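Local coordinates for sensor protein QseC (Escherichia coli, PDB 3JZ3), which acts as the membrane-bound sensor histidine kinase of the QseB/QseC two-component system, using ATP to phosphorylate a histidine and activating the flagella regulon, at residues 55-60 and 186-190; 121-126 and 147-151. One frame throughout, in Å; residues are numbered along the deposited sequence.

Contact 1: residues 55-60 and 186-190; sequences VDQLLT and IVQRI
This helix-helix contact forms an interface between the two parts of the kinase's cytoplasmic segment: helix 42-61, of the dimerising phosphoacceptor (HisKA) region, lies against the start of helix 186-193 of the ATP-binding domain. Both segments are alpha-helical (Leu59 N to Val55 O 2.8 Å, Ile190 N to Ile186 O 2.7 Å). They run in roughly the same direction, crossing at +45° with axes 10.5 Å apart at closest approach, and the CA atoms come nearest at Asp56 and Ile186, 5.7 Å apart. One salt bridge crosses the contact, Asp56 OD1 to Arg189 NH1 at 2.8 Å. With Asp56 at chi1 t and Arg189 extended (t, t) before turning at chi3 (m), the charged ends meet. Thr60 OG1 sits over one face of the guanidinium but donates within its own helix, to Asp56 O at 2.8 Å. Carbon packing runs beside it: Ile186 CD1 lies 3.6 Å from Asp56 CB, Arg189 CD 4.0 Å from Leu59 CB, and Leu59 CD1 meets Ile190 CG1 at 3.9 Å. Around the contact, Val55 and Ile190 reach helix 115-131, Val187 touches that helix and strand 197-202, and Val55 and Leu59 pack on Leu58 of the second subunit.

Contact 2: residues 121-126 and 147-151; sequences LVRNLL and NFIVR
Helix 115-131 packs on the five-stranded mixed sheet of the ATP-binding domain, and here its residues 121-126 cover strand 147-151, a central strand paired with 138-143 and 208-213. This is one layer-to-layer contact of the alpha/beta sandwich of the HATPase (GHKL) fold shared with DNA gyrase B and Hsp90. The helical segment and the extended strand run at 28° to each other, with axes 9.3 Å apart at closest approach; the nearest CA pair is Leu125 and Val150, at 6.7 Å.

Strand alternation decides which side chains take part: Phe148 and Val150 point toward the helix, while Ile149 and Arg151 point away. Contacts with the ring gather at the far end of Phe148, whose chi1 of 68° (p) and chi2 of 88° carry it up to the helix. Leu121 CD2 lies at the ring edge, 4.0 Å from Phe148 CZ; Val122 CG2 approaches the same CZ at 3.7 Å, and Leu125 CD1 is 4.0 Å from Phe148 CE1. Val150 (chi1 t) makes the remaining contacts: its CG2 is 4.1 Å from Leu125 CB, its CG1 makes a van der Waals contact with the backbone Leu125 O at 3.7 Å, and Leu126 CD2 stands 4.4 Å from Val150 CG1. Leu125, with chi1 m and chi2 t, thus touches both strand residues.

All six touching residues are buried, and their side chains meet through carbon alone. Between these segments the fit rests on shape and exclusion of water, while the strand's backbone polar groups are engaged within the sheet, bonding to Thr142, Asp140, Val212 and Ala210.

Overall arrangement
The contacts are the two interfaces of a three-layer stack: helix 42-61, the helices 186-193 and 115-131, and the sheet. Their centres are 16 Å apart. They touch directly where the two ATP-binding-domain helices pack together: Ile190 CG2 lies 3.5 Å from Leu121 CD1, and Val187 CG1 lies 3.8 Å from Leu125 CD2. Contact 2 has its centre about 4 Å from the centre of the chain, whereas contact 1, its centre about 13 Å from that point, is partly exposed and adjoins the second subunit. Residues 157-182, between strand 147-151 and helix 186-193, are not modelled, nor is the predicted phosphoacceptor His11, so neither contact can be measured against it.

Contact 1: residues 55-60 and 186-190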
ATOM      1  N   VAL B  55       0.517   5.296   6.969  1.00 35.23           N
ATOM      2  CA  VAL B  55       0.814   6.516   6.215  1.00 33.70           C
ATOM      3  C   VAL B  55       0.291   7.757   6.943  1.00 37.17           C
ATOM      4  O   VAL B  55       0.935   8.808   6.919  1.00 37.21           O
ATOM      5  CB  VAL B  55       0.296   6.439   4.750  1.00 33.30           C
ATOM      6  CG1 VAL B  55       0.481   7.766   4.032  1.00 30.87           C
ATOM      7  CG2 VAL B  55       1.019   5.332   3.985  1.00 29.33           C
ATOM      8  N   ASP B  56      -0.861   7.623   7.602  1.00 38.87           N
ATOM      9  CA  ASP B  56      -1.386   8.683   8.463  1.00 41.84           C
ATOM     10  C   ASP B  56      -0.383   9.058   9.550  1.00 42.58           C
ATOM     11  O   ASP B  56      -0.083  10.238   9.740  1.00 44.90           O
ATOM     12  CB  ASP B  56      -2.713   8.266   9.104  1.00 45.82           C
ATOM     13  CG  ASP B  56      -3.355   9.383   9.923  1.00 50.41           C
ATOM     14  OD1 ASP B  56      -3.197  10.574   9.570  1.00 51.80           O
ATOM     15  OD2 ASP B  56      -4.030   9.064  10.923  1.00 54.30           O
ATOM     16  N   GLN B  57       0.131   8.051  10.254  1.00 42.10           N
ATOM     17  CA  GLN B  57       1.122   8.270  11.305  1.00 36.81           C
ATOM     18  C   GLN B  57       2.373   8.933  10.739  1.00 35.55           C
ATOM     19  O   GLN B  57       2.859   9.918  11.294  1.00 33.97           O
ATOM     20  CB  GLN B  57       1.473   6.956  12.006  1.00 36.02           C
ATOM     21  CG  GLN B  57       2.461   7.117  13.159  1.00 36.39           C
ATOM     22  CD  GLN B  57       2.626   5.857  13.988  1.00 35.66           C
ATOM     23  OE1 GLN B  57       2.554   4.736  13.476  1.00 34.88           O
ATOM     24  NE2 GLN B  57       2.853   6.037  15.281  1.00 32.68           N
ATOM     25  N   LEU B  58       2.870   8.411   9.620  1.00 35.47           N
ATOM     26  CA  LEU B  58       4.078   8.951   8.995  1.00 37.90           C
ATOM     27  C   LEU B  58       3.903  10.385   8.486  1.00 39.94           C
ATOM     28  O   LEU B  58       4.843  11.179   8.538  1.00 39.38           O
ATOM     29  CB  LEU B  58       4.577   8.033   7.874  1.00 37.67           C
ATOM     30  CG  LEU B  58       5.095   6.647   8.273  1.00 37.68           C
ATOM     31  CD1 LEU B  58       5.525   5.863   7.042  1.00 37.53           C
ATOM     32  CD2 LEU B  58       6.239   6.736   9.272  1.00 37.94           C
ATOM     33  N   LEU B  59       2.701  10.711   8.006  1.00 42.72           N
ATOM     34  CA  LEU B  59       2.377  12.076   7.581  1.00 43.45           C
ATOM     35  C   LEU B  59       2.449  13.052   8.750  1.00 44.91           C
ATOM     36  O   LEU B  59       3.047  14.126   8.634  1.00 47.09           O
ATOM     37  CB  LEU B  59       0.986  12.146   6.940  1.00 43.00           C
ATOM     38  CG  LEU B  59       0.811  11.828   5.452  1.00 42.09           C
ATOM     39  CD1 LEU B  59      -0.666  11.832   5.116  1.00 43.28           C
ATOM     40  CD2 LEU B  59       1.559  12.814   4.563  1.00 40.46           C
ATOM     41  N   THR B  60       1.833  12.666   9.866  1.00 44.16           N
ATOM     42  CA  THR B  60       1.809  13.468  11.083  1.00 45.85           C
ATOM     43  C   THR B  60       3.220  13.701  11.633  1.00 47.60           C
ATOM     44  O   THR B  60       3.600  14.843  11.900  1.00 49.29           O
ATOM     45  CB  THR B  60       0.937  12.801  12.173  1.00 48.01           C
ATOM     46  OG1 THR B  60      -0.290  12.332  11.597  1.00 49.47           O
ATOM     47  CG2 THR B  60       0.622  13.784  13.288  1.00 50.16           C
ATOM     48  N   ILE B 186      -7.477  10.963   8.345  1.00 54.16           N
ATOM     49  CA  ILE B 186      -6.415  11.011   7.342  1.00 49.78           C
ATOM     50  C   ILE B 186      -6.972  11.689   6.090  1.00 45.94           C
ATOM     51  O   ILE B 186      -6.240  12.366   5.358  1.00 43.47           O
ATOM     52  CB  ILE B 186      -5.860   9.595   7.001  1.00 48.63           C
ATOM     53  CG1 ILE B 186      -4.526   9.710   6.245  1.00 49.79           C
ATOM     54  CG2 ILE B 186      -6.894   8.764   6.234  1.00 46.82           C
ATOM     55  CD1 ILE B 186      -3.975   8.392   5.685  1.00 50.73           C
ATOM     56  N   VAL B 187      -8.274  11.498   5.870  1.00 41.24           N
ATOM     57  CA  VAL B 187      -9.014  12.161   4.804  1.00 41.34           C
ATOM     58  C   VAL B 187      -8.866  13.672   4.958  1.00 42.49           C
ATOM     59  O   VAL B 187      -8.514  14.361   4.002  1.00 46.80           O
ATOM     60  CB  VAL B 187     -10.506  11.748   4.806  1.00 41.38           C
ATOM     61  CG1 VAL B 187     -11.305  12.568   3.800  1.00 39.99           C
ATOM     62  CG2 VAL B 187     -10.649  10.251   4.514  1.00 41.30           C
ATOM     63  N   GLN B 188      -9.097  14.174   6.170  1.00 41.92           N
ATOM     64  CA  GLN B 188      -8.919  15.594   6.465  1.00 43.09           C
ATOM     65  C   GLN B 188      -7.469  16.050   6.274  1.00 42.67           C
ATOM     66  O   GLN B 188      -7.223  17.144   5.772  1.00 43.76           O
ATOM     67  CB  GLN B 188      -9.404  15.922   7.881  1.00 43.54           C
ATOM     68  N   ARG B 189      -6.522  15.199   6.661  1.00 41.21           N
ATOM     69  CA  ARG B 189      -5.098  15.531   6.604  1.00 44.21           C
ATOM     70  C   ARG B 189      -4.568  15.568   5.167  1.00 40.24           C
ATOM     71  O   ARG B 189      -3.876  16.514   4.778  1.00 41.04           O
ATOM     72  CB  ARG B 189      -4.290  14.548   7.461  1.00 46.07           C
ATOM     73  CG  ARG B 189      -2.813  14.883   7.609  1.00 51.27           C
ATOM     74  CD  ARG B 189      -2.134  13.988   8.655  1.00 54.08           C
ATOM     75  NE  ARG B 189      -2.333  14.476  10.022  1.00 59.36           N
ATOM     76  CZ  ARG B 189      -3.242  14.008  10.876  1.00 60.88           C
ATOM     77  NH1 ARG B 189      -4.062  13.021  10.529  1.00 61.24           N
ATOM     78  NH2 ARG B 189      -3.330  14.531  12.090  1.00 62.72           N
ATOM     79  N   ILE B 190      -4.892  14.537   4.391  1.00 36.69           N
ATOM     80  CA  ILE B 190      -4.499  14.467   2.985  1.00 32.90           C
ATOM     81  C   ILE B 190      -5.139  15.609   2.194  1.00 32.08           C
ATOM     82  O   ILE B 190      -4.464  16.279   1.407  1.00 32.01           O
ATOM     83  CB  ILE B 190      -4.859  13.094   2.366  1.00 30.78           C
ATOM     84  CG1 ILE B 190      -3.878  12.026   2.850  1.00 30.71           C
ATOM     85  CG2 ILE B 190      -4.871  13.158   0.840  1.00 27.28           C
ATOM     86  CD1 ILE B 190      -4.354  10.604   2.611  1.00 35.17           C
TER

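Contact 2: residues 121-126 and 147-151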
ATOM      1  N   LEU B 121      -7.148   8.661   0.171  1.00 32.45           N
ATOM      2  CA  LEU B 121      -8.260   9.530   0.551  1.00 31.14           C
ATOM      3  C   LEU B 121      -9.574   9.014  -0.031  1.00 32.88           C
ATOM      4  O   LEU B 121     -10.530   8.766   0.708  1.00 34.96           O
ATOM      5  CB  LEU B 121      -8.004  10.965   0.076  1.00 31.26           C
ATOM      6  CG  LEU B 121      -8.967  12.069   0.528  1.00 33.67           C
ATOM      7  CD1 LEU B 121      -8.330  13.432   0.345  1.00 32.90           C
ATOM      8  CD2 LEU B 121     -10.303  12.007  -0.209  1.00 33.58           C
ATOM      9  N   VAL B 122      -9.608   8.845  -1.352  1.00 32.18           N
ATOM     10  CA  VAL B 122     -10.833   8.453  -2.049  1.00 32.11           C
ATOM     11  C   VAL B 122     -11.316   7.089  -1.568  1.00 32.19           C
ATOM     12  O   VAL B 122     -12.506   6.892  -1.318  1.00 29.96           O
ATOM     13  CB  VAL B 122     -10.650   8.460  -3.595  1.00 28.73           C
ATOM     14  CG1 VAL B 122     -11.859   7.853  -4.281  1.00 24.42           C
ATOM     15  CG2 VAL B 122     -10.419   9.880  -4.099  1.00 27.08           C
ATOM     16  N   ARG B 123     -10.374   6.164  -1.420  1.00 34.90           N
ATOM     17  CA  ARG B 123     -10.684   4.794  -1.045  1.00 37.24           C
ATOM     18  C   ARG B 123     -11.249   4.663   0.377  1.00 36.36           C
ATOM     19  O   ARG B 123     -12.124   3.836   0.624  1.00 37.79           O
ATOM     20  CB  ARG B 123      -9.452   3.914  -1.232  1.00 39.88           C
ATOM     21  CG  ARG B 123      -9.741   2.436  -1.172  1.00 46.03           C
ATOM     22  CD  ARG B 123     -10.470   1.930  -2.402  1.00 48.77           C
ATOM     23  NE  ARG B 123     -10.775   0.508  -2.269  1.00 52.20           N
ATOM     24  CZ  ARG B 123      -9.921  -0.480  -2.529  1.00 52.48           C
ATOM     25  NH1 ARG B 123      -8.687  -0.221  -2.941  1.00 52.72           N
ATOM     26  NH2 ARG B 123     -10.306  -1.737  -2.373  1.00 56.41           N
ATOM     27  N   ASN B 124     -10.752   5.482   1.298  1.00 34.59           N
ATOM     28  CA  ASN B 124     -11.299   5.550   2.651  1.00 38.61           C
ATOM     29  C   ASN B 124     -12.761   5.981   2.675  1.00 38.74           C
ATOM     30  O   ASN B 124     -13.579   5.386   3.379  1.00 37.64           O
ATOM     31  CB  ASN B 124     -10.466   6.483   3.527  1.00 40.01           C
ATOM     32  CG  ASN B 124      -9.309   5.773   4.184  1.00 43.36           C
ATOM     33  OD1 ASN B 124      -9.485   5.066   5.174  1.00 48.66           O
ATOM     34  ND2 ASN B 124      -8.114   5.957   3.639  1.00 45.62           N
ATOM     35  N   LEU B 125     -13.078   7.015   1.900  1.00 37.44           N
ATOM     36  CA  LEU B 125     -14.448   7.507   1.786  1.00 35.58           C
ATOM     37  C   LEU B 125     -15.355   6.457   1.156  1.00 34.45           C
ATOM     38  O   LEU B 125     -16.526   6.335   1.523  1.00 33.06           O
ATOM     39  CB  LEU B 125     -14.494   8.793   0.959  1.00 33.05           C
ATOM     40  CG  LEU B 125     -13.802  10.050   1.483  1.00 31.33           C
ATOM     41  CD1 LEU B 125     -13.897  11.139   0.431  1.00 28.50           C
ATOM     42  CD2 LEU B 125     -14.397  10.521   2.805  1.00 31.17           C
ATOM     43  N   LEU B 126     -14.797   5.706   0.209  1.00 35.73           N
ATOM     44  CA  LEU B 126     -15.521   4.660  -0.500  1.00 36.10           C
ATOM     45  C   LEU B 126     -15.792   3.445   0.370  1.00 37.74           C
ATOM     46  O   LEU B 126     -16.919   2.963   0.418  1.00 37.07           O
ATOM     47  CB  LEU B 126     -14.768   4.237  -1.760  1.00 36.45           C
ATOM     48  CG  LEU B 126     -15.170   4.924  -3.058  1.00 35.56           C
ATOM     49  CD1 LEU B 126     -14.274   4.448  -4.177  1.00 39.83           C
ATOM     50  CD2 LEU B 126     -16.622   4.625  -3.379  1.00 38.13           C
ATOM     51  N   ASN B 147     -15.464  19.919  -6.900  1.00 35.63           N
ATOM     52  CA  ASN B 147     -15.675  18.988  -5.796  1.00 33.35           C
ATOM     53  C   ASN B 147     -16.025  17.593  -6.294  1.00 31.72           C
ATOM     54  O   ASN B 147     -16.486  17.429  -7.423  1.00 33.75           O
ATOM     55  CB  ASN B 147     -16.781  19.488  -4.859  1.00 33.15           C
ATOM     56  CG  ASN B 147     -18.143  19.530  -5.532  1.00 36.62           C
ATOM     57  OD1 ASN B 147     -18.931  18.588  -5.426  1.00 38.23           O
ATOM     58  ND2 ASN B 147     -18.420  20.618  -6.240  1.00 34.71           N
ATOM     59  N   PHE B 148     -15.791  16.589  -5.456  1.00 27.74           N
ATOM     60  CA  PHE B 148     -16.438  15.296  -5.648  1.00 28.09           C
ATOM     61  C   PHE B 148     -17.191  14.889  -4.387  1.00 28.18           C
ATOM     62  O   PHE B 148     -16.873  15.352  -3.290  1.00 27.84           O
ATOM     63  CB  PHE B 148     -15.487  14.201  -6.180  1.00 29.36           C
ATOM     64  CG  PHE B 148     -14.422  13.765  -5.213  1.00 27.87           C
ATOM     65  CD1 PHE B 148     -14.665  12.735  -4.307  1.00 29.31           C
ATOM     66  CD2 PHE B 148     -13.160  14.351  -5.240  1.00 29.63           C
ATOM     67  CE1 PHE B 148     -13.673  12.314  -3.416  1.00 28.73           C
ATOM     68  CE2 PHE B 148     -12.155  13.935  -4.356  1.00 29.46           C
ATOM     69  CZ  PHE B 148     -12.415  12.919  -3.441  1.00 27.42           C
ATOM     70  N   ILE B 149     -18.213  14.058  -4.558  1.00 28.37           N
ATOM     71  CA  ILE B 149     -19.076  13.655  -3.454  1.00 33.04           C
ATOM     72  C   ILE B 149     -19.194  12.141  -3.396  1.00 34.06           C
ATOM     73  O   ILE B 149     -19.408  11.487  -4.418  1.00 35.04           O
ATOM     74  CB  ILE B 149     -20.503  14.266  -3.572  1.00 34.60           C
ATOM     75  CG1 ILE B 149     -20.452  15.802  -3.555  1.00 36.95           C
ATOM     76  CG2 ILE B 149     -21.411  13.754  -2.449  1.00 33.37           C
ATOM     77  CD1 ILE B 149     -21.698  16.482  -4.141  1.00 34.73           C
ATOM     78  N   VAL B 150     -19.032  11.596  -2.193  1.00 34.74           N
ATOM     79  CA  VAL B 150     -19.331  10.196  -1.920  1.00 33.85           C
ATOM     80  C   VAL B 150     -20.513  10.174  -0.951  1.00 37.32           C
ATOM     81  O   VAL B 150     -20.484  10.831   0.091  1.00 39.04           O
ATOM     82  CB  VAL B 150     -18.107   9.443  -1.343  1.00 31.79           C
ATOM     83  CG1 VAL B 150     -18.403   7.954  -1.194  1.00 27.86           C
ATOM     84  CG2 VAL B 150     -16.882   9.652  -2.230  1.00 26.60           C
ATOM     85  N   ARG B 151     -21.555   9.429  -1.312  1.00 42.10           N
ATOM     86  CA  ARG B 151     -22.839   9.493  -0.622  1.00 45.67           C
ATOM     87  C   ARG B 151     -23.477   8.108  -0.512  1.00 47.47           C
ATOM     88  O   ARG B 151     -23.577   7.385  -1.504  1.00 48.35           O
ATOM     89  CB  ARG B 151     -23.766  10.445  -1.382  1.00 49.28           C
ATOM     90  CG  ARG B 151     -25.168  10.570  -0.829  1.00 56.48           C
ATOM     91  CD  ARG B 151     -26.156  10.834  -1.955  1.00 62.56           C
ATOM     92  NE  ARG B 151     -27.492  11.160  -1.459  1.00 67.94           N
ATOM     93  CZ  ARG B 151     -28.383  10.269  -1.029  1.00 71.05           C
ATOM     94  NH1 ARG B 151     -28.096   8.972  -1.017  1.00 72.41           N
ATOM     95  NH2 ARG B 151     -29.569  10.681  -0.600  1.00 72.73           N
TER